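Local coordinates for tyrosine-protein phosphatase non-receptor type 18 (Homo sapiens, PDB 2OC3) that removes phosphate from phosphotyrosine in proteins, acting on autophosphorylated tyrosine kinases, and is represented here by its catalytic domain, at residues A104-Q109 with W120-E125; V130-C135 with L212-E217; R142-R147 with H232-C237. One frame throughout, in Å; residues are numbered along the deposited sequence.

Contact 3 contains the start of the phosphate-binding loop, and contacts 1 and 2 lie beside it; the centres are about 14 to 15 Å apart. Contact 1 packs a helix on one face of the central sheet. Contact 2 packs another helix against a strand two places further along it. The strand leading into 232-237 of contact 3 runs between these two strands. It joins contact 2 through two probable backbone hydrogen bonds, Ala134 N to His232 O and Leu132 O to His232 N, each 2.9 Å. Contact 3 holds Cys233, the predicted phosphocysteine nucleophile. The side chains of Met133 and Thr108 lie about 7 and 9 Å from that of Cys233.

Contact 1 (A104-Q109 with W120-E125); sequences AYIATQ and WRLVWE
Strand 103-108 and helix 116-125 come closest at Ile106 and Leu122, whose CA atoms are 9.0 Å apart, with no hydrogen bond between the two segments. The interface is small and buried. It rests on one pair of branched aliphatic side chains, and both start out toward the opposite segment. The two side chains run alongside each other, pointing opposite ways, and branch meets branch. Ile106 CG2 touches Leu122 CD1 at 3.7 Å. Ile106 CD1 touches Leu122 CD2 at 3.8 Å. The CG2 methyl also reaches Leu122 CD2 at 4.1 Å, which places it against both ends of the leucine fork. Leu122 has its CG trans to the backbone N (chi1 178°), and this carries the fork off the helix to the strand. In Ile106, CG2 is the branch opposite the backbone N, while CG1 lies beside that N and leads on to CD1.

The helix belongs to a beta-alpha-beta crossover. Strand 103-108 runs into helix 116-125 and then into strand 130-133, parallel to the first, with strand 229-232 lying between the two in the sheet. The leucine therefore spans more than one strand, since it also touches Cys230 on the middle one. Thr108 gives a lighter contact two residues along from Ile106, with OG1 at 4.3 Å from Leu122 CD1. This hydroxyl has its polar partner elsewhere, in a hydrogen bond with the carbonyl oxygen of Asn92. At the start of the strand, Ala104 and Tyr105 both face Ile96 in a classic beta bulge. Phe95 and Pro228 add to the packing around Ile106.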
loop_
_atom_site.group_PDB
_atom_site.type_symbol
_atom_site.label_atom_id
_atom_site.label_comp_id
_atom_site.label_asym_id
_atom_site.label_seq_id
_atom_site.Cartn_x
_atom_site.Cartn_y
_atom_site.Cartn_z
ATOM N N ALA A 104 -2.534 -4.008 -9.963
ATOM C CA ALA A 104 -1.817 -4.950 -9.137
ATOM C C ALA A 104 -1.796 -4.577 -7.659
ATOM O O ALA A 104 -1.607 -5.461 -6.801
ATOM C CB ALA A 104 -0.393 -5.118 -9.654
ATOM N N TYR A 105 -1.993 -3.300 -7.352
ATOM C CA TYR A 105 -2.027 -2.814 -5.971
ATOM C C TYR A 105 -3.203 -1.923 -5.763
ATOM O O TYR A 105 -3.593 -1.130 -6.629
ATOM C CB TYR A 105 -0.773 -2.008 -5.648
ATOM C CG TYR A 105 0.501 -2.664 -6.118
ATOM C CD1 TYR A 105 1.091 -3.674 -5.378
ATOM C CD2 TYR A 105 1.066 -2.324 -7.342
ATOM C CE1 TYR A 105 2.218 -4.323 -5.844
ATOM C CE2 TYR A 105 2.213 -2.952 -7.816
ATOM C CZ TYR A 105 2.783 -3.971 -7.079
ATOM O OH TYR A 105 3.911 -4.609 -7.614
ATOM N N ILE A 106 -3.719 -1.956 -4.533
ATOM C CA ILE A 106 -4.613 -0.902 -4.044
ATOM C C ILE A 106 -3.873 -0.250 -2.908
ATOM O O ILE A 106 -3.547 -0.961 -1.940
ATOM C CB ILE A 106 -5.941 -1.431 -3.517
ATOM C CG1 ILE A 106 -6.729 -1.998 -4.682
ATOM C CG2 ILE A 106 -6.711 -0.239 -2.821
ATOM C CD1 ILE A 106 -8.006 -2.694 -4.338
ATOM N N ALA A 107 -3.545 1.029 -3.036
ATOM C CA ALA A 107 -2.847 1.840 -2.009
ATOM C C ALA A 107 -3.908 2.662 -1.314
ATOM O O ALA A 107 -4.598 3.455 -1.934
ATOM C CB ALA A 107 -1.822 2.753 -2.677
ATOM N N THR A 108 -4.082 2.468 -0.022
ATOM C CA THR A 108 -5.152 3.140 0.693
ATOM C C THR A 108 -4.662 3.621 2.062
ATOM O O THR A 108 -3.536 3.310 2.475
ATOM C CB THR A 108 -6.415 2.213 0.765
ATOM O OG1 THR A 108 -7.598 2.903 1.254
ATOM C CG2 THR A 108 -6.193 0.977 1.662
ATOM N N GLN A 109 -5.492 4.418 2.734
ATOM C CA GLN A 109 -5.112 4.910 4.068
ATOM C C GLN A 109 -5.460 3.888 5.156
ATOM O O GLN A 109 -6.257 2.967 4.981
ATOM C CB GLN A 109 -5.863 6.216 4.340
ATOM C CG GLN A 109 -7.341 6.075 4.602
ATOM C CD GLN A 109 -8.070 7.381 4.868
ATOM O OE1 GLN A 109 -7.566 8.482 4.629
ATOM N NE2 GLN A 109 -9.308 7.228 5.332
ATOM N N TRP A 120 -13.341 -2.901 4.531
ATOM C CA TRP A 120 -13.719 -4.314 4.237
ATOM C C TRP A 120 -14.503 -4.456 2.938
ATOM O O TRP A 120 -14.335 -5.425 2.226
ATOM C CB TRP A 120 -14.418 -4.964 5.430
ATOM C CG TRP A 120 -13.438 -5.287 6.526
ATOM C CD1 TRP A 120 -13.351 -4.703 7.756
ATOM C CD2 TRP A 120 -12.373 -6.238 6.451
ATOM N NE1 TRP A 120 -12.287 -5.229 8.439
ATOM C CE2 TRP A 120 -11.685 -6.189 7.689
ATOM C CE3 TRP A 120 -11.942 -7.140 5.487
ATOM C CZ2 TRP A 120 -10.573 -7.009 7.963
ATOM C CZ3 TRP A 120 -10.853 -7.971 5.783
ATOM C CH2 TRP A 120 -10.183 -7.867 7.002
ATOM N N ARG A 121 -15.329 -3.467 2.578
ATOM C CA ARG A 121 -15.960 -3.502 1.249
ATOM C C ARG A 121 -14.913 -3.552 0.127
ATOM O O ARG A 121 -15.053 -4.278 -0.874
ATOM C CB ARG A 121 -16.850 -2.268 1.047
ATOM C CG ARG A 121 -18.152 -2.256 1.849
ATOM C CD ARG A 121 -18.812 -0.841 1.867
ATOM N NE ARG A 121 -19.260 -0.468 0.550
ATOM C CZ ARG A 121 -19.308 0.773 0.047
ATOM N NH1 ARG A 121 -18.929 1.856 0.723
ATOM N NH2 ARG A 121 -19.792 0.897 -1.162
ATOM N N LEU A 122 -13.846 -2.765 0.302
ATOM C CA LEU A 122 -12.732 -2.736 -0.653
ATOM C C LEU A 122 -12.101 -4.125 -0.728
ATOM O O LEU A 122 -11.983 -4.696 -1.818
ATOM C CB LEU A 122 -11.697 -1.664 -0.254
ATOM C CG LEU A 122 -10.429 -1.495 -1.087
ATOM C CD1 LEU A 122 -9.810 -0.125 -0.777
ATOM C CD2 LEU A 122 -9.391 -2.558 -0.791
ATOM N N VAL A 123 -11.716 -4.671 0.436
ATOM C CA VAL A 123 -11.040 -5.961 0.461
ATOM C C VAL A 123 -11.950 -7.036 -0.181
ATOM O O VAL A 123 -11.504 -7.854 -0.988
ATOM C CB VAL A 123 -10.672 -6.310 1.907
ATOM C CG1 VAL A 123 -10.248 -7.782 2.013
ATOM C CG2 VAL A 123 -9.595 -5.357 2.410
ATOM N N TRP A 124 -13.231 -7.021 0.170
ATOM C CA TRP A 124 -14.144 -8.062 -0.344
ATOM C C TRP A 124 -14.399 -7.904 -1.850
ATOM O O TRP A 124 -14.314 -8.829 -2.656
ATOM C CB TRP A 124 -15.457 -7.967 0.414
ATOM C CG TRP A 124 -16.334 -9.182 0.213
ATOM C CD1 TRP A 124 -17.267 -9.368 -0.771
ATOM C CD2 TRP A 124 -16.283 -10.406 0.958
ATOM N NE1 TRP A 124 -17.811 -10.618 -0.676
ATOM C CE2 TRP A 124 -17.263 -11.264 0.397
ATOM C CE3 TRP A 124 -15.549 -10.845 2.056
ATOM C CZ2 TRP A 124 -17.476 -12.551 0.872
ATOM C CZ3 TRP A 124 -15.795 -12.127 2.536
ATOM C CH2 TRP A 124 -16.747 -12.952 1.935
ATOM N N GLU A 125 -14.746 -6.689 -2.237
ATOM C CA GLU A 125 -15.161 -6.443 -3.634
ATOM C C GLU A 125 -14.082 -6.844 -4.634
ATOM O O GLU A 125 -14.389 -7.439 -5.687
ATOM C CB GLU A 125 -15.527 -4.967 -3.848
ATOM C CG GLU A 125 -15.876 -4.653 -5.313
ATOM C CD GLU A 125 -16.579 -3.318 -5.516
ATOM O OE1 GLU A 125 -16.865 -2.598 -4.533
ATOM O OE2 GLU A 125 -16.850 -3.036 -6.717
#

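Contact 2 (V130-C135 with L212-E217); sequences VILMAC and LAMVEE
Met214 makes the contact with its terminal methyl, which sits against strand 130-133 at Leu132 and Met133. The CE carbon lies 3.9 Å from Leu132 CB. It also meets the backbone of the next residue, at 3.6 Å from Met133 O and 3.9 Å from Met133 N. The methyl thus packs on main chain as much as on side chain. No hydrogen bond links the two segments. The touching residues are all buried.

The shape of the methionine explains the reach. Its CG is opposite the backbone N (chi1 -176°), and the rest of the chain is extended. The sulfur and methyl are therefore held well out from the helix. On the strand, Leu132 CB points toward the helix and meets the methyl. Leu132 CA and Met214 CA, 8.2 Å apart, are the nearest pair of CA atoms across the two segments. Val215 comes near without close contact, with CG2 4.7 Å from Leu132 CD2.

This is a helix lying on a face of the central mixed sheet of the tyrosine phosphatase fold. Strand 130-133 is an inner strand, with strands 229-232 and 187-196 on its two sides, both parallel to it. Successive residues of the strand serve different faces. Leu132 faces helix 209-222, where it also touches Ala218. Met133 points away from that helix, and its side chain packs on Tyr148, Trp149 and Gln193.

Further out, Met214 also rests on Leu194 of the neighbouring strand. Helix 238-254 packs beside this contact through Leu243, which meets Ala134. Just past the strand, Ala134 O accepts a hydrogen bond from Arg239 NH1, and Arg239 is probably a substrate-binding residue.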
loop_
_atom_site.group_PDB
_atom_site.type_symbol
_atom_site.label_atom_id
_atom_site.label_comp_id
_atom_site.label_asym_id
_atom_site.label_seq_id
_atom_site.Cartn_x
_atom_site.Cartn_y
_atom_site.Cartn_z
ATOM N N VAL A 130 -4.275 -10.719 0.347
ATOM C CA VAL A 130 -3.185 -10.271 1.257
ATOM C C VAL A 130 -3.262 -8.757 1.450
ATOM O O VAL A 130 -3.384 -7.993 0.477
ATOM C CB VAL A 130 -1.816 -10.624 0.700
ATOM C CG1 VAL A 130 -0.728 -10.359 1.719
ATOM C CG2 VAL A 130 -1.736 -12.082 0.300
ATOM N N ILE A 131 -3.239 -8.350 2.712
ATOM C CA ILE A 131 -3.107 -6.962 3.131
ATOM C C ILE A 131 -1.709 -6.731 3.708
ATOM O O ILE A 131 -1.233 -7.571 4.532
ATOM C CB ILE A 131 -4.116 -6.626 4.213
ATOM C CG1 ILE A 131 -5.556 -6.872 3.752
ATOM C CG2 ILE A 131 -3.970 -5.155 4.731
ATOM C CD1 ILE A 131 -6.550 -6.861 4.904
ATOM N N LEU A 132 -1.030 -5.671 3.293
ATOM C CA LEU A 132 0.231 -5.277 3.885
ATOM C C LEU A 132 -0.002 -3.960 4.589
ATOM O O LEU A 132 -0.356 -2.994 3.928
ATOM C CB LEU A 132 1.310 -5.104 2.824
ATOM C CG LEU A 132 1.782 -6.351 2.051
ATOM C CD1 LEU A 132 0.896 -6.733 0.911
ATOM C CD2 LEU A 132 3.219 -6.160 1.535
ATOM N N MET A 133 0.280 -3.905 5.884
ATOM C CA MET A 133 0.068 -2.737 6.743
ATOM C C MET A 133 1.451 -2.270 7.206
ATOM O O MET A 133 2.206 -3.050 7.810
ATOM C CB MET A 133 -0.786 -3.095 7.974
ATOM C CG MET A 133 -0.833 -2.001 9.005
ATOM S SD MET A 133 -2.091 -2.404 10.221
ATOM C CE MET A 133 -1.970 -1.024 11.369
ATOM N N ALA A 134 1.821 -1.021 6.902
ATOM C CA ALA A 134 3.153 -0.530 7.224
ATOM C C ALA A 134 3.109 0.549 8.258
ATOM O O ALA A 134 3.805 1.565 8.100
ATOM C CB ALA A 134 3.857 0.039 5.961
ATOM N N CYS A 135 2.293 0.372 9.281
ATOM C CA CYS A 135 2.266 1.286 10.411
ATOM C C CYS A 135 1.707 0.521 11.601
ATOM O O CYS A 135 1.259 -0.611 11.491
ATOM C CB CYS A 135 1.427 2.535 10.109
ATOM S SG CYS A 135 -0.331 2.318 10.025
ATOM N N LEU A 212 11.926 -6.844 3.078
ATOM C CA LEU A 212 11.989 -7.798 1.962
ATOM C C LEU A 212 11.311 -9.126 2.319
ATOM O O LEU A 212 10.617 -9.730 1.491
ATOM C CB LEU A 212 13.448 -8.058 1.555
ATOM C CG LEU A 212 14.021 -7.007 0.649
ATOM C CD1 LEU A 212 15.533 -7.216 0.507
ATOM C CD2 LEU A 212 13.340 -7.079 -0.736
ATOM N N ALA A 213 11.544 -9.612 3.541
ATOM C CA ALA A 213 10.910 -10.834 4.049
ATOM C C ALA A 213 9.383 -10.699 3.989
ATOM O O ALA A 213 8.668 -11.624 3.635
ATOM C CB ALA A 213 11.361 -11.110 5.483
ATOM N N MET A 214 8.892 -9.508 4.325
ATOM C CA MET A 214 7.437 -9.235 4.289
ATOM C C MET A 214 6.889 -9.371 2.863
ATOM O O MET A 214 5.834 -9.963 2.662
ATOM C CB MET A 214 7.183 -7.847 4.870
ATOM C CG MET A 214 5.742 -7.472 4.979
ATOM S SD MET A 214 5.592 -5.671 5.308
ATOM C CE MET A 214 3.849 -5.533 5.791
ATOM N N VAL A 215 7.590 -8.761 1.909
ATOM C CA VAL A 215 7.193 -8.821 0.499
ATOM C C VAL A 215 7.277 -10.255 -0.024
ATOM O O VAL A 215 6.362 -10.723 -0.698
ATOM C CB VAL A 215 8.022 -7.858 -0.359
ATOM C CG1 VAL A 215 7.748 -8.109 -1.845
ATOM C CG2 VAL A 215 7.643 -6.424 -0.025
ATOM N N GLU A 216 8.347 -10.951 0.325
ATOM C CA GLU A 216 8.490 -12.343 -0.093
ATOM C C GLU A 216 7.322 -13.197 0.408
ATOM O O GLU A 216 6.749 -14.012 -0.333
ATOM C CB GLU A 216 9.829 -12.923 0.408
ATOM C CG GLU A 216 11.077 -12.294 -0.241
ATOM C CD GLU A 216 12.353 -12.465 0.538
ATOM O OE1 GLU A 216 12.363 -13.076 1.636
ATOM O OE2 GLU A 216 13.389 -11.938 0.049
ATOM N N GLU A 217 6.971 -13.037 1.680
ATOM C CA GLU A 217 5.864 -13.801 2.223
ATOM C C GLU A 217 4.535 -13.393 1.601
ATOM O O GLU A 217 3.695 -14.236 1.286
ATOM C CB GLU A 217 5.813 -13.647 3.730
ATOM C CG GLU A 217 4.623 -14.371 4.396
ATOM C CD GLU A 217 4.566 -15.889 4.169
ATOM O OE1 GLU A 217 5.605 -16.542 3.983
ATOM O OE2 GLU A 217 3.451 -16.453 4.198
#

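Contact 3 (R142-R147 with H232-C237); sequences RKRCER and HCSAGC
Ser234 grips Arg144 through a hydrogen bond from its OG to Arg144 O, 2.8 Å long. The donor lies in the carbonyl plane, on a lone pair of the oxygen. OG is anti to the Ser234 backbone N (chi1 -177°), which turns it to the neighbouring loop. The bent arginine chain also closes on it, with Arg144 CD 3.5 Å from Ser234 OG. Deeper in, Cys145 SG meets His232 CE1 at 3.7 Å, oblique to the ring. His232 ND1 donates to Cys233 O at 3.0 Å, almost straight and nearly in the ring plane.

Segment 232-237 opens the HCxxGxxR signature, the phosphate-binding P-loop of tyrosine phosphatases. Cys233 is the predicted nucleophile. Tyr66 OH bonds both Ser234 OG and Arg144 NH1, so it ties the two sides together, while His232 NE2 bonds Tyr148 OH. An alanine in place of Ser234 is likely to leave both the Arg144 carbonyl and Tyr66 OH without this partner, weakening the tie between 142-147 and the P-loop.

Toward solvent the packing thins. Arg144 is partly exposed, and beyond it the exposed Lys143 makes a salt bridge from NZ to Glu146 OE2, 2.6 Å.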
loop_
_atom_site.group_PDB
_atom_site.type_symbol
_atom_site.label_atom_id
_atom_site.label_comp_id
_atom_site.label_asym_id
_atom_site.label_seq_id
_atom_site.Cartn_x
_atom_site.Cartn_y
_atom_site.Cartn_z
ATOM N N ARG A 142 0.238 9.279 18.784
ATOM C CA ARG A 142 -0.782 9.721 17.835
ATOM C C ARG A 142 -1.471 8.520 17.203
ATOM O O ARG A 142 -0.805 7.553 16.848
ATOM C CB ARG A 142 -0.140 10.579 16.771
ATOM C CG ARG A 142 0.566 11.849 17.342
ATOM C CD ARG A 142 0.859 12.806 16.215
ATOM N NE ARG A 142 1.522 14.056 16.604
ATOM C CZ ARG A 142 2.843 14.233 16.660
ATOM N NH1 ARG A 142 3.693 13.242 16.380
ATOM N NH2 ARG A 142 3.319 15.426 17.002
ATOM N N LYS A 143 -2.793 8.551 17.120
ATOM C CA LYS A 143 -3.547 7.511 16.413
ATOM C C LYS A 143 -3.272 7.595 14.913
ATOM O O LYS A 143 -3.365 8.669 14.274
ATOM C CB LYS A 143 -5.056 7.633 16.652
ATOM C CG LYS A 143 -5.875 6.387 16.283
ATOM C CD LYS A 143 -5.644 5.258 17.272
ATOM C CE LYS A 143 -6.282 3.947 16.887
ATOM N NZ LYS A 143 -7.598 3.749 17.563
ATOM N N ARG A 144 -2.886 6.456 14.350
ATOM C CA ARG A 144 -2.498 6.373 12.949
ATOM C C ARG A 144 -3.356 5.389 12.134
ATOM O O ARG A 144 -3.431 5.516 10.896
ATOM C CB ARG A 144 -1.017 5.979 12.857
ATOM C CG ARG A 144 -0.081 7.066 13.352
ATOM C CD ARG A 144 -0.120 8.321 12.470
ATOM N NE ARG A 144 0.890 9.294 12.919
ATOM C CZ ARG A 144 0.793 10.615 12.764
ATOM N NH1 ARG A 144 -0.270 11.191 12.209
ATOM N NH2 ARG A 144 1.776 11.369 13.218
ATOM N N CYS A 145 -4.004 4.436 12.788
ATOM C CA CYS A 145 -4.863 3.486 12.109
ATOM C C CYS A 145 -5.771 2.822 13.102
ATOM O O CYS A 145 -5.267 2.373 14.152
ATOM C CB CYS A 145 -3.996 2.420 11.429
ATOM S SG CYS A 145 -4.879 1.237 10.362
ATOM N N GLU A 146 -7.053 2.667 12.757
ATOM C CA GLU A 146 -7.920 1.827 13.570
ATOM C C GLU A 146 -7.640 0.344 13.390
ATOM O O GLU A 146 -7.333 -0.113 12.274
ATOM C CB GLU A 146 -9.380 2.129 13.278
ATOM C CG GLU A 146 -9.766 3.518 13.663
ATOM C CD GLU A 146 -9.597 3.791 15.157
ATOM O OE1 GLU A 146 -10.162 3.007 15.955
ATOM O OE2 GLU A 146 -8.856 4.713 15.514
ATOM N N ARG A 147 -7.797 -0.429 14.456
ATOM C CA ARG A 147 -7.699 -1.877 14.368
ATOM C C ARG A 147 -8.908 -2.370 13.583
ATOM O O ARG A 147 -10.073 -2.143 13.968
ATOM C CB ARG A 147 -7.677 -2.517 15.752
ATOM C CG ARG A 147 -7.771 -4.013 15.663
ATOM C CD ARG A 147 -7.386 -4.676 16.953
ATOM N NE ARG A 147 -8.294 -4.353 18.052
ATOM C CZ ARG A 147 -9.463 -4.956 18.270
ATOM N NH1 ARG A 147 -9.941 -5.885 17.437
ATOM N NH2 ARG A 147 -10.206 -4.605 19.330
ATOM N N HIS A 232 -1.261 -0.474 2.757
ATOM C CA HIS A 232 -1.610 0.765 3.427
ATOM C C HIS A 232 -0.642 1.083 4.539
ATOM O O HIS A 232 0.051 0.212 5.020
ATOM C CB HIS A 232 -3.037 0.764 3.982
ATOM C CG HIS A 232 -3.209 -0.038 5.239
ATOM N ND1 HIS A 232 -3.080 0.501 6.514
ATOM C CD2 HIS A 232 -3.571 -1.332 5.414
ATOM C CE1 HIS A 232 -3.325 -0.448 7.405
ATOM N NE2 HIS A 232 -3.653 -1.566 6.765
ATOM N N CYS A 233 -0.580 2.359 4.903
ATOM C CA CYS A 233 0.111 2.818 6.077
ATOM C C CYS A 233 -0.900 3.693 6.792
ATOM O O CYS A 233 -2.054 3.260 6.940
ATOM C CB CYS A 233 1.448 3.413 5.731
ATOM S SG CYS A 233 1.471 4.723 4.480
ATOM N N SER A 234 -0.501 4.827 7.348
ATOM C CA SER A 234 -1.507 5.722 7.908
ATOM C C SER A 234 -2.142 6.576 6.792
ATOM O O SER A 234 -3.337 6.516 6.602
ATOM C CB SER A 234 -0.906 6.585 9.004
ATOM O OG SER A 234 -1.865 7.428 9.614
ATOM N N ALA A 235 -1.347 7.380 6.101
ATOM C CA ALA A 235 -1.890 8.155 4.970
ATOM C C ALA A 235 -2.053 7.378 3.696
ATOM O O ALA A 235 -2.829 7.789 2.830
ATOM C CB ALA A 235 -1.045 9.414 4.709
ATOM N N GLY A 236 -1.295 6.298 3.555
ATOM C CA GLY A 236 -1.305 5.531 2.296
ATOM C C GLY A 236 -0.396 6.079 1.212
ATOM O O GLY A 236 -0.655 5.809 0.035
ATOM N N CYS A 237 0.679 6.768 1.609
ATOM C CA CYS A 237 1.551 7.482 0.690
ATOM C C CYS A 237 3.016 7.001 0.716
ATOM O O CYS A 237 3.491 6.358 -0.220
ATOM C CB CYS A 237 1.450 8.988 0.980
ATOM S SG CYS A 237 -0.230 9.660 0.818
#